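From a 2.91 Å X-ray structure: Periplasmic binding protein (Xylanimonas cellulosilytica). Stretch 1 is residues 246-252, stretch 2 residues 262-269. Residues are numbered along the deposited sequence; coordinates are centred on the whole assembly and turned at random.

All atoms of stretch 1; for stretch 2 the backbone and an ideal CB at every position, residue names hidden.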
# COMPACT_ATOMS: atom_id res chain seq x y z
N TRP A 246 -9.61 -15.15 -14.25
CA TRP A 246 -8.48 -14.24 -14.24
C TRP A 246 -7.67 -14.50 -12.99
O TRP A 246 -8.24 -14.68 -11.90
CB TRP A 246 -8.99 -12.81 -14.21
CG TRP A 246 -9.82 -12.45 -15.36
CD1 TRP A 246 -11.18 -12.48 -15.43
CD2 TRP A 246 -9.36 -11.99 -16.62
NE1 TRP A 246 -11.59 -12.06 -16.67
CE2 TRP A 246 -10.49 -11.77 -17.43
CE3 TRP A 246 -8.09 -11.76 -17.16
CZ2 TRP A 246 -10.39 -11.31 -18.74
CZ3 TRP A 246 -8.00 -11.31 -18.47
CH2 TRP A 246 -9.14 -11.09 -19.24
N LEU A 247 -6.34 -14.53 -13.14
CA LEU A 247 -5.44 -14.72 -12.01
C LEU A 247 -4.57 -13.48 -11.87
O LEU A 247 -3.85 -13.11 -12.80
CB LEU A 247 -4.55 -15.95 -12.22
CG LEU A 247 -3.58 -16.40 -11.12
CD1 LEU A 247 -4.32 -17.02 -9.96
CD2 LEU A 247 -2.57 -17.38 -11.68
N TRP A 248 -4.67 -12.82 -10.70
CA TRP A 248 -3.94 -11.58 -10.43
C TRP A 248 -2.79 -11.84 -9.46
O TRP A 248 -3.03 -12.19 -8.31
CB TRP A 248 -4.86 -10.55 -9.79
CG TRP A 248 -6.04 -10.14 -10.62
CD1 TRP A 248 -7.25 -10.75 -10.68
CD2 TRP A 248 -6.11 -9.02 -11.51
NE1 TRP A 248 -8.09 -10.08 -11.54
CE2 TRP A 248 -7.41 -9.01 -12.06
CE3 TRP A 248 -5.22 -8.02 -11.87
CZ2 TRP A 248 -7.83 -8.04 -12.95
CZ3 TRP A 248 -5.64 -7.05 -12.76
CH2 TRP A 248 -6.93 -7.08 -13.30
N VAL A 249 -1.56 -11.64 -9.92
CA VAL A 249 -0.39 -12.08 -9.18
C VAL A 249 0.47 -10.95 -8.63
O VAL A 249 0.87 -10.05 -9.36
CB VAL A 249 0.51 -12.93 -10.09
CG1 VAL A 249 1.65 -13.52 -9.29
CG2 VAL A 249 -0.31 -14.02 -10.75
N VAL A 250 0.77 -11.03 -7.33
CA VAL A 250 1.71 -10.13 -6.66
C VAL A 250 2.96 -10.92 -6.25
O VAL A 250 2.88 -11.82 -5.41
CB VAL A 250 1.07 -9.55 -5.38
CG1 VAL A 250 2.06 -8.71 -4.63
CG2 VAL A 250 -0.13 -8.74 -5.72
N ASP A 251 4.10 -10.61 -6.83
CA ASP A 251 5.34 -11.32 -6.51
C ASP A 251 5.97 -10.71 -5.25
O ASP A 251 6.71 -9.74 -5.33
CB ASP A 251 6.30 -11.22 -7.69
CG ASP A 251 7.55 -12.05 -7.51
OD1 ASP A 251 7.78 -12.58 -6.40
OD2 ASP A 251 8.30 -12.16 -8.51
N ARG A 252 5.67 -11.25 -4.08
CA ARG A 252 6.10 -10.61 -2.84
C ARG A 252 7.61 -10.65 -2.67
O ARG A 252 8.20 -9.73 -2.11
CB ARG A 252 5.42 -11.26 -1.64
CG ARG A 252 5.78 -10.66 -0.30
CD ARG A 252 5.30 -11.56 0.81
NE ARG A 252 6.33 -11.70 1.84
CZ ARG A 252 6.34 -12.64 2.77
NH1 ARG A 252 5.36 -13.53 2.83
NH2 ARG A 252 7.32 -12.68 3.66
N UNK A 262 12.81 -17.31 -7.08
CA UNK A 262 12.56 -17.27 -8.52
C UNK A 262 11.30 -16.49 -8.84
O UNK A 262 10.34 -16.50 -8.06
CB UNK A 262 12.45 -18.69 -9.08
N UNK A 263 11.30 -15.80 -9.98
CA UNK A 263 10.21 -14.89 -10.34
C UNK A 263 8.85 -15.58 -10.34
O UNK A 263 8.73 -16.75 -10.71
CB UNK A 263 10.47 -14.28 -11.72
N UNK A 264 7.82 -14.83 -9.93
CA UNK A 264 6.46 -15.34 -9.90
C UNK A 264 6.10 -16.06 -11.20
O UNK A 264 5.55 -17.16 -11.18
CB UNK A 264 5.48 -14.20 -9.64
N UNK A 265 6.42 -15.41 -12.32
CA UNK A 265 6.22 -16.00 -13.64
C UNK A 265 6.74 -17.44 -13.76
O UNK A 265 5.99 -18.33 -14.16
CB UNK A 265 6.91 -15.13 -14.69
N UNK A 266 8.00 -17.68 -13.40
CA UNK A 266 8.54 -19.02 -13.54
C UNK A 266 7.97 -19.99 -12.50
O UNK A 266 7.82 -21.17 -12.79
CB UNK A 266 10.07 -18.98 -13.43
N UNK A 267 7.67 -19.50 -11.31
CA UNK A 267 7.02 -20.33 -10.29
C UNK A 267 5.69 -20.87 -10.79
O UNK A 267 5.33 -22.01 -10.51
CB UNK A 267 6.81 -19.53 -9.00
N UNK A 268 4.96 -20.04 -11.53
CA UNK A 268 3.65 -20.41 -12.08
C UNK A 268 3.77 -21.12 -13.43
O UNK A 268 2.77 -21.43 -14.07
CB UNK A 268 2.78 -19.16 -12.23
N UNK A 269 5.00 -21.37 -13.86
CA UNK A 269 5.21 -22.14 -15.08
C UNK A 269 5.41 -23.62 -14.74
O UNK A 269 6.53 -24.12 -14.71
CB UNK A 269 6.41 -21.60 -15.86

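Stretch 1 is a strand from 246 to 251, and its side chains alternate: Leu247, Val249 and Asp251 point toward stretch 2, offering two apolar patches and, at the end of the strand, a carboxylate.

Position 262 is extended, and its CA-to-CB bond points away from stretch 1, with nothing of that strand within 5.5 Å of the ideal CB. Almost any side chain would suit, polar ones especially. The deposited residue is Gln262, which makes no contact here.

Position 263, with phi/psi of -55/144, sits at the N-cap, right before the helix. Serine, threonine, aspartate or asparagine would be familiar choices, since their side chains can accept from free helical NH groups. The CB points sideways, 4.4 Å from Asp251 OD2, so a small residue also fits, and a second acid would bring like charges near each other. The residue is Ala263, which offers no side-chain acceptor; its CA lies 3.8 Å from Asp251 OD2.

Position 264 begins the helix and comes closest to the strand, its CA 5.4 Å from the CA of Asp251. The backbone N faces the carboxylate: it donates a hydrogen bond to Asp251 OD2, at 3.1 Å from N to OD2 and nearly straight at 164°, so a helical NH of the first turn finds its acceptor across the interface. Proline, lacking that hydrogen, would forfeit the bond. The ideal CB points toward the strand, 3.7 Å from Asp251 CB and 3.9 Å from Val249 CG1, which favours glycine, alanine or perhaps serine. Ala264 fills the place, its CB packing 3.9 Å from Val249 CG1.

Positions 265, 266 and 267 continue the helix, and none has an ideal CB within 5.5 Å of stretch 1. Helix-compatible residues of many kinds would serve. Lys265 starts sideways and its end leads away; Val266 and Val267 do not touch the strand.

Position 268 lies one turn beyond 264 and its CA-to-CB bond again points toward the strand, but the ideal CB stops short of contact. A long apolar side chain such as leucine, isoleucine or methionine could span the gap to Val249 and Leu247. Leu268 does so, with chi1 m and chi2 t: its CD1 lies 3.8 Å from Val249 CG2 and 4.2 Å from Leu247 CD2, extending the apolar contact along the strand.

Position 269 is out of reach and leaves the choice open; Asp269 makes no contact with stretch 1.

Stretch 2, residues 262-269: QAAKVVLD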
# COMPACT_ATOMS: atom_id res chain seq x y z
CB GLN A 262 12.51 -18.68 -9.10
CG GLN A 262 11.80 -19.68 -8.22
CD GLN A 262 11.79 -21.06 -8.85
OE1 GLN A 262 12.65 -21.39 -9.68
NE2 GLN A 262 10.79 -21.87 -8.47
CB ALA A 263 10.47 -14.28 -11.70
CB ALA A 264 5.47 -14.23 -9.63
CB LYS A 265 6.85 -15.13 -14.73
CG LYS A 265 6.06 -15.16 -16.03
CD LYS A 265 6.46 -14.06 -16.99
CE LYS A 265 5.64 -14.14 -18.27
NZ LYS A 265 6.13 -13.22 -19.34
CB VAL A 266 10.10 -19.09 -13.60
CG1 VAL A 266 10.71 -17.71 -13.79
CG2 VAL A 266 10.69 -19.79 -12.37
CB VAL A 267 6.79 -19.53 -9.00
CG1 VAL A 267 5.86 -20.28 -8.06
CG2 VAL A 267 8.11 -19.22 -8.33
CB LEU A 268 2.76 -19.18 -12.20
CG LEU A 268 2.37 -18.52 -10.89
CD1 LEU A 268 1.59 -17.23 -11.14
CD2 LEU A 268 1.55 -19.47 -10.03
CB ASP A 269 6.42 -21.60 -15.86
CG ASP A 269 6.43 -22.07 -17.29
OD1 ASP A 269 5.36 -22.51 -17.77
OD2 ASP A 269 7.49 -21.99 -17.94
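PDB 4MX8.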